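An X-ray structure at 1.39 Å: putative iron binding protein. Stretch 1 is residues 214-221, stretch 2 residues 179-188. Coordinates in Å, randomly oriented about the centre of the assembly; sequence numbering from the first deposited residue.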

ATOM      1  N   ARG A 214      20.169   3.869  -7.860  1.00  8.79           N
ATOM      2  CA  ARG A 214      20.760   2.540  -7.831  1.00  8.13           C
ATOM      3  C   ARG A 214      21.829   2.445  -6.741  1.00  7.86           C
ATOM      4  O   ARG A 214      22.006   1.376  -6.149  1.00  8.92           O
ATOM      5  CB  ARG A 214      21.299   2.146  -9.206  1.00  8.51           C
ATOM      6  CG  ARG A 214      21.913   0.778  -9.288  1.00  8.12           C
ATOM      7  CD  ARG A 214      21.015  -0.353  -8.806  1.00  8.61           C
ATOM      8  NE  ARG A 214      21.644  -1.645  -9.040  1.00  8.06           N
ATOM      9  CZ  ARG A 214      21.550  -2.360 -10.144  1.00  7.98           C
ATOM     10  NH1 ARG A 214      20.805  -1.962 -11.158  1.00  8.83           N
ATOM     11  NH2 ARG A 214      22.219  -3.501 -10.211  1.00  9.25           N
ATOM     12  N   LYS A 215      22.555   3.524  -6.477  1.00  8.78           N
ATOM     13  CA  LYS A 215      23.537   3.509  -5.400  1.00  9.49           C
ATOM     14  C   LYS A 215      22.858   3.267  -4.051  1.00  9.30           C
ATOM     15  O   LYS A 215      23.334   2.487  -3.225  1.00  9.52           O
ATOM     16  CB  LYS A 215      24.328   4.822  -5.408  1.00 11.22           C
ATOM     17  CG  LYS A 215      25.515   4.850  -4.513  1.00 16.20           C
ATOM     18  CD  LYS A 215      26.270   6.153  -4.714  1.00 20.06           C
ATOM     19  CE  LYS A 215      27.605   6.153  -4.037  1.00 23.99           C
ATOM     20  NZ  LYS A 215      28.369   7.374  -4.454  1.00 27.09           N
ATOM     21  N   TRP A 216      21.729   3.926  -3.844  1.00  8.72           N
ATOM     22  CA  TRP A 216      20.973   3.745  -2.602  1.00  8.93           C
ATOM     23  C   TRP A 216      20.416   2.312  -2.540  1.00  9.12           C
ATOM     24  O   TRP A 216      20.442   1.668  -1.500  1.00  9.45           O
ATOM     25  CB  TRP A 216      19.826   4.743  -2.502  1.00  9.55           C
ATOM     26  CG  TRP A 216      20.227   6.186  -2.465  1.00 10.23           C
ATOM     27  CD1 TRP A 216      21.488   6.710  -2.610  1.00 11.62           C
ATOM     28  CD2 TRP A 216      19.348   7.296  -2.297  1.00 10.28           C
ATOM     29  NE1 TRP A 216      21.437   8.079  -2.536  1.00 11.84           N
ATOM     30  CE2 TRP A 216      20.141   8.472  -2.369  1.00 10.69           C
ATOM     31  CE3 TRP A 216      17.961   7.425  -2.121  1.00 10.67           C
ATOM     32  CZ2 TRP A 216      19.602   9.744  -2.238  1.00 11.04           C
ATOM     33  CZ3 TRP A 216      17.424   8.681  -1.984  1.00 11.15           C
ATOM     34  CH2 TRP A 216      18.261   9.839  -2.033  1.00 10.89           C
ATOM     35  N   GLY A 217      19.895   1.816  -3.658  1.00  8.83           N
ATOM     36  CA  GLY A 217      19.342   0.470  -3.675  1.00  8.79           C
ATOM     37  C   GLY A 217      20.406  -0.587  -3.398  1.00  8.33           C
ATOM     38  O   GLY A 217      20.180  -1.552  -2.669  1.00  8.89           O
ATOM     39  N   ASP A 218      21.602  -0.397  -3.962  1.00  8.15           N
ATOM     40  CA  ASP A 218      22.671  -1.368  -3.782  1.00  8.58           C
ATOM     41  C   ASP A 218      23.146  -1.415  -2.324  1.00  8.33           C
ATOM     42  O   ASP A 218      23.724  -2.426  -1.901  1.00  9.40           O
ATOM     43  CB  ASP A 218      23.872  -1.054  -4.670  1.00  9.01           C
ATOM     44  CG  ASP A 218      23.725  -1.521  -6.081  1.00  9.03           C
ATOM     45  OD1 ASP A 218      22.681  -2.082  -6.493  1.00  9.41           O
ATOM     46  OD2 ASP A 218      24.676  -1.352  -6.887  1.00 10.45           O
ATOM     47  N   ALA A 219      22.915  -0.346  -1.560  1.00  8.49           N
ATOM     48  CA  ALA A 219      23.416  -0.255  -0.198  1.00  9.33           C
ATOM     49  C   ALA A 219      22.617  -1.077   0.810  1.00  9.24           C
ATOM     50  O   ALA A 219      23.091  -1.273   1.934  1.00  9.80           O
ATOM     51  CB  ALA A 219      23.405   1.181   0.241  1.00 10.36           C
ATOM     52  N   ILE A 220      21.418  -1.533   0.431  1.00  8.25           N
ATOM     53  CA  ILE A 220      20.464  -2.113   1.352  1.00  9.15           C
ATOM     54  C   ILE A 220      19.960  -3.466   0.884  1.00  9.08           C
ATOM     55  O   ILE A 220      20.053  -3.851  -0.280  1.00  9.85           O
ATOM     56  CB  ILE A 220      19.242  -1.162   1.609  1.00  8.85           C
ATOM     57  CG1 ILE A 220      18.403  -0.914   0.345  1.00  9.77           C
ATOM     58  CG2 ILE A 220      19.725   0.157   2.191  1.00 10.02           C
ATOM     59  CD1 ILE A 220      16.997  -0.421   0.653  1.00 10.78           C
ATOM     60  N   LYS A 221      19.387  -4.173   1.836  1.00  9.26           N
ATOM     61  CA  LYS A 221      18.561  -5.330   1.599  1.00  9.57           C
ATOM     62  C   LYS A 221      17.241  -5.142   2.346  1.00  9.30           C
ATOM     63  O   LYS A 221      17.120  -4.288   3.232  1.00  9.61           O
ATOM     64  CB  LYS A 221      19.240  -6.618   2.061  1.00  9.56           C
ATOM     65  CG  LYS A 221      19.536  -6.697   3.557  1.00 10.61           C
ATOM     66  CD  LYS A 221      20.340  -7.943   3.928  1.00 13.24           C
ATOM     67  CE  LYS A 221      20.759  -7.866   5.358  1.00 15.07           C
ATOM     68  NZ  LYS A 221      21.602  -9.036   5.734  1.00 19.54           N
TER
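Stretch 2 (179-188) DRDVARDILG

Stretch 2 is helical through Leu187, as its backbone angles and its ladder of i-to-i+4 hydrogen bonds attest: Arg184 N to Arg180 O at 3.1 Å, Asp185 N to Asp181 O at 2.9 Å, Ile186 N to Val182 O at 3.0 Å, Leu187 N to Ala183 O at 3.0 Å. It crosses the helix that carries residues 214-218 at 71° between N-to-C directions, with the axes 8.4 Å apart at closest approach. The two stretches are nearest, CA to CA, at Arg184 with Trp216 (5.4 Å) and at Leu187 with Ala219 (5.5 Å). Together they bury 474 Å², and no hydrogen bond links them, so the contact rests on packing.

Asp179 is out of reach. Contact begins at Arg180, whose carbonyl O lies 3.4 Å from Trp216 CE3, oblique to the ring; its CB is 4.0 Å from Trp216 CZ3, but the end of the side chain leads away. The CA-to-CB bond of Asp181 points away, yet the carboxylate returns far enough to put OD1 4.3 Å from Trp216 CH2. Val182, directed sideways, makes no contact.

Ala183 points toward stretch 1. Its small CB meets two residues, standing 4.0 Å from Trp216 CB and 4.0 Å from Ile220 CD1, which ties the helix of stretch 1 and the strand residue beyond it to one position. Arg184 follows, covering one face of the indole. Its CB is 3.5 Å from the centroid of the Trp216 six-membered ring and 6° off the normal, the geometry of a CH-pi contact, while Arg184 CG is 3.5 Å from Trp216 CZ2. The guanidinium turns to acids of its own helix: Arg184 NE donates to Asp185 OD1 at 2.9 Å within a salt bridge, and Arg184 NH1 is 3.2 Å from Asp181 OD1, a pairing of charges only because that oxygen lies well out of the guanidinium plane. Asp185 itself does not touch stretch 1.

Ile186 points toward stretch 1 and packs its CG2 3.9 Å from Ile220 CG2, a branch-to-branch apolar contact. Leu187, also directed toward stretch 1, spans three residues: CD2 is 3.7 Å from Lys215 CG and 3.7 Å from Trp216 CD1, while CB is 3.8 Å from Ala219 CB. The Trp216 side chain thus sits as a knob among Asp181, Ala183, Arg184 and Leu187; the residue as a whole has 129 Å² covered, the largest share of any residue here. Gly188 leaves the helix and makes no contact, although its N still bonds to Arg184 O at 2.9 Å.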

ATOM      1  N   ASP A 179      10.590   7.895   2.258  1.00  9.77           N
ATOM      2  CA  ASP A 179      10.993   6.515   2.456  1.00  9.26           C
ATOM      3  C   ASP A 179      12.359   6.223   1.829  1.00  8.99           C
ATOM      4  O   ASP A 179      13.176   5.501   2.415  1.00 10.29           O
ATOM      5  CB  ASP A 179       9.942   5.534   1.921  1.00  8.77           C
ATOM      6  CG  ASP A 179       8.889   5.180   2.925  1.00  8.86           C
ATOM      7  OD1 ASP A 179       8.741   5.856   3.995  1.00 10.52           O
ATOM      8  OD2 ASP A 179       8.096   4.230   2.700  1.00  9.62           O
ATOM      9  N   ARG A 180      12.616   6.754   0.642  1.00  8.67           N
ATOM     10  CA  ARG A 180      13.895   6.529  -0.006  1.00  9.63           C
ATOM     11  C   ARG A 180      15.059   7.138   0.777  1.00  9.21           C
ATOM     12  O   ARG A 180      16.169   6.636   0.710  1.00  9.82           O
ATOM     13  CB  ARG A 180      13.892   6.985  -1.462  1.00  9.55           C
ATOM     14  CG  ARG A 180      13.047   6.072  -2.325  1.00 11.94           C
ATOM     15  CD  ARG A 180      12.877   6.560  -3.699  1.00 17.39           C
ATOM     16  NE  ARG A 180      11.677   7.357  -3.693  1.00 18.59           N
ATOM     17  CZ  ARG A 180      10.756   7.341  -4.623  1.00 15.80           C
ATOM     18  NH1 ARG A 180      10.896   6.605  -5.731  1.00 18.45           N
ATOM     19  NH2 ARG A 180       9.718   8.131  -4.466  1.00 19.69           N
ATOM     20  N   ASP A 181      14.786   8.198   1.537  1.00 10.14           N
ATOM     21  CA  ASP A 181      15.824   8.785   2.403  1.00 10.03           C
ATOM     22  C   ASP A 181      16.361   7.801   3.437  1.00  9.97           C
ATOM     23  O   ASP A 181      17.481   7.951   3.926  1.00 10.43           O
ATOM     24  CB  ASP A 181      15.316  10.034   3.112  1.00 10.25           C
ATOM     25  CG  ASP A 181      15.087  11.193   2.177  1.00 11.08           C
ATOM     26  OD1 ASP A 181      15.803  11.330   1.136  1.00 13.23           O
ATOM     27  OD2 ASP A 181      14.226  12.040   2.459  1.00 13.10           O
ATOM     28  N   VAL A 182      15.567   6.822   3.807  1.00  9.93           N
ATOM     29  CA  VAL A 182      16.050   5.762   4.688  1.00  9.79           C
ATOM     30  C   VAL A 182      17.221   5.047   4.038  1.00  9.28           C
ATOM     31  O   VAL A 182      18.236   4.793   4.684  1.00 10.30           O
ATOM     32  CB  VAL A 182      14.928   4.779   5.067  1.00 10.55           C
ATOM     33  CG1 VAL A 182      15.470   3.594   5.843  1.00 10.34           C
ATOM     34  CG2 VAL A 182      13.821   5.493   5.840  1.00 10.52           C
ATOM     35  N   ALA A 183      17.075   4.685   2.758  1.00  9.13           N
ATOM     36  CA  ALA A 183      18.161   4.020   2.032  1.00  9.32           C
ATOM     37  C   ALA A 183      19.384   4.934   1.866  1.00  9.20           C
ATOM     38  O   ALA A 183      20.532   4.524   2.076  1.00  9.17           O
ATOM     39  CB  ALA A 183      17.662   3.541   0.679  1.00  9.99           C
ATOM     40  N   ARG A 184      19.129   6.192   1.530  1.00  9.32           N
ATOM     41  CA  ARG A 184      20.191   7.196   1.438  1.00  9.61           C
ATOM     42  C   ARG A 184      21.008   7.242   2.730  1.00  9.74           C
ATOM     43  O   ARG A 184      22.245   7.255   2.703  1.00 10.90           O
ATOM     44  CB  ARG A 184      19.592   8.569   1.180  1.00 10.26           C
ATOM     45  CG  ARG A 184      20.611   9.686   1.103  1.00 11.48           C
ATOM     46  CD  ARG A 184      19.990  11.035   1.186  1.00 14.08           C
ATOM     47  NE  ARG A 184      19.413  11.258   2.504  1.00 14.50           N
ATOM     48  CZ  ARG A 184      18.644  12.276   2.833  1.00 14.80           C
ATOM     49  NH1 ARG A 184      18.322  13.208   1.936  1.00 17.17           N
ATOM     50  NH2 ARG A 184      18.202  12.359   4.082  1.00 16.89           N
ATOM     51  N   ASP A 185      20.307   7.245   3.857  1.00  9.57           N
ATOM     52  CA  ASP A 185      20.977   7.455   5.141  1.00 10.13           C
ATOM     53  C   ASP A 185      21.623   6.188   5.675  1.00 10.03           C
ATOM     54  O   ASP A 185      22.592   6.249   6.421  1.00 10.77           O
ATOM     55  CB  ASP A 185      20.000   8.062   6.131  1.00  9.79           C
ATOM     56  CG  ASP A 185      19.671   9.512   5.813  1.00 11.32           C
ATOM     57  OD1 ASP A 185      20.383  10.156   4.971  1.00 13.26           O
ATOM     58  OD2 ASP A 185      18.730  10.080   6.399  1.00 13.43           O
ATOM     59  N   ILE A 186      21.144   5.025   5.268  1.00  9.22           N
ATOM     60  CA  ILE A 186      21.874   3.794   5.549  1.00  9.70           C
ATOM     61  C   ILE A 186      23.186   3.779   4.757  1.00 10.21           C
ATOM     62  O   ILE A 186      24.261   3.461   5.316  1.00 11.16           O
ATOM     63  CB  ILE A 186      21.002   2.544   5.256  1.00  9.21           C
ATOM     64  CG1 ILE A 186      19.872   2.445   6.280  1.00  9.17           C
ATOM     65  CG2 ILE A 186      21.871   1.288   5.291  1.00 11.36           C
ATOM     66  CD1 ILE A 186      18.773   1.443   5.931  1.00 10.00           C
ATOM     67  N   LEU A 187      23.125   4.163   3.483  1.00 10.88           N
ATOM     68  CA  LEU A 187      24.334   4.300   2.678  1.00 11.83           C
ATOM     69  C   LEU A 187      25.315   5.268   3.323  1.00 11.95           C
ATOM     70  O   LEU A 187      26.535   5.002   3.362  1.00 13.41           O
ATOM     71  CB  LEU A 187      23.978   4.757   1.261  1.00 12.35           C
ATOM     72  CG  LEU A 187      25.171   5.112   0.366  1.00 13.61           C
ATOM     73  CD1 LEU A 187      26.150   3.960   0.263  1.00 15.32           C
ATOM     74  CD2 LEU A 187      24.667   5.547  -1.004  1.00 14.96           C
ATOM     75  N   GLY A 188      24.784   6.364   3.842  1.00 12.21           N
ATOM     76  CA  GLY A 188      25.594   7.402   4.444  1.00 12.60           C
ATOM     77  C   GLY A 188      26.087   7.047   5.839  1.00 13.05           C
ATOM     78  O   GLY A 188      26.853   7.827   6.413  1.00 14.92           O
TER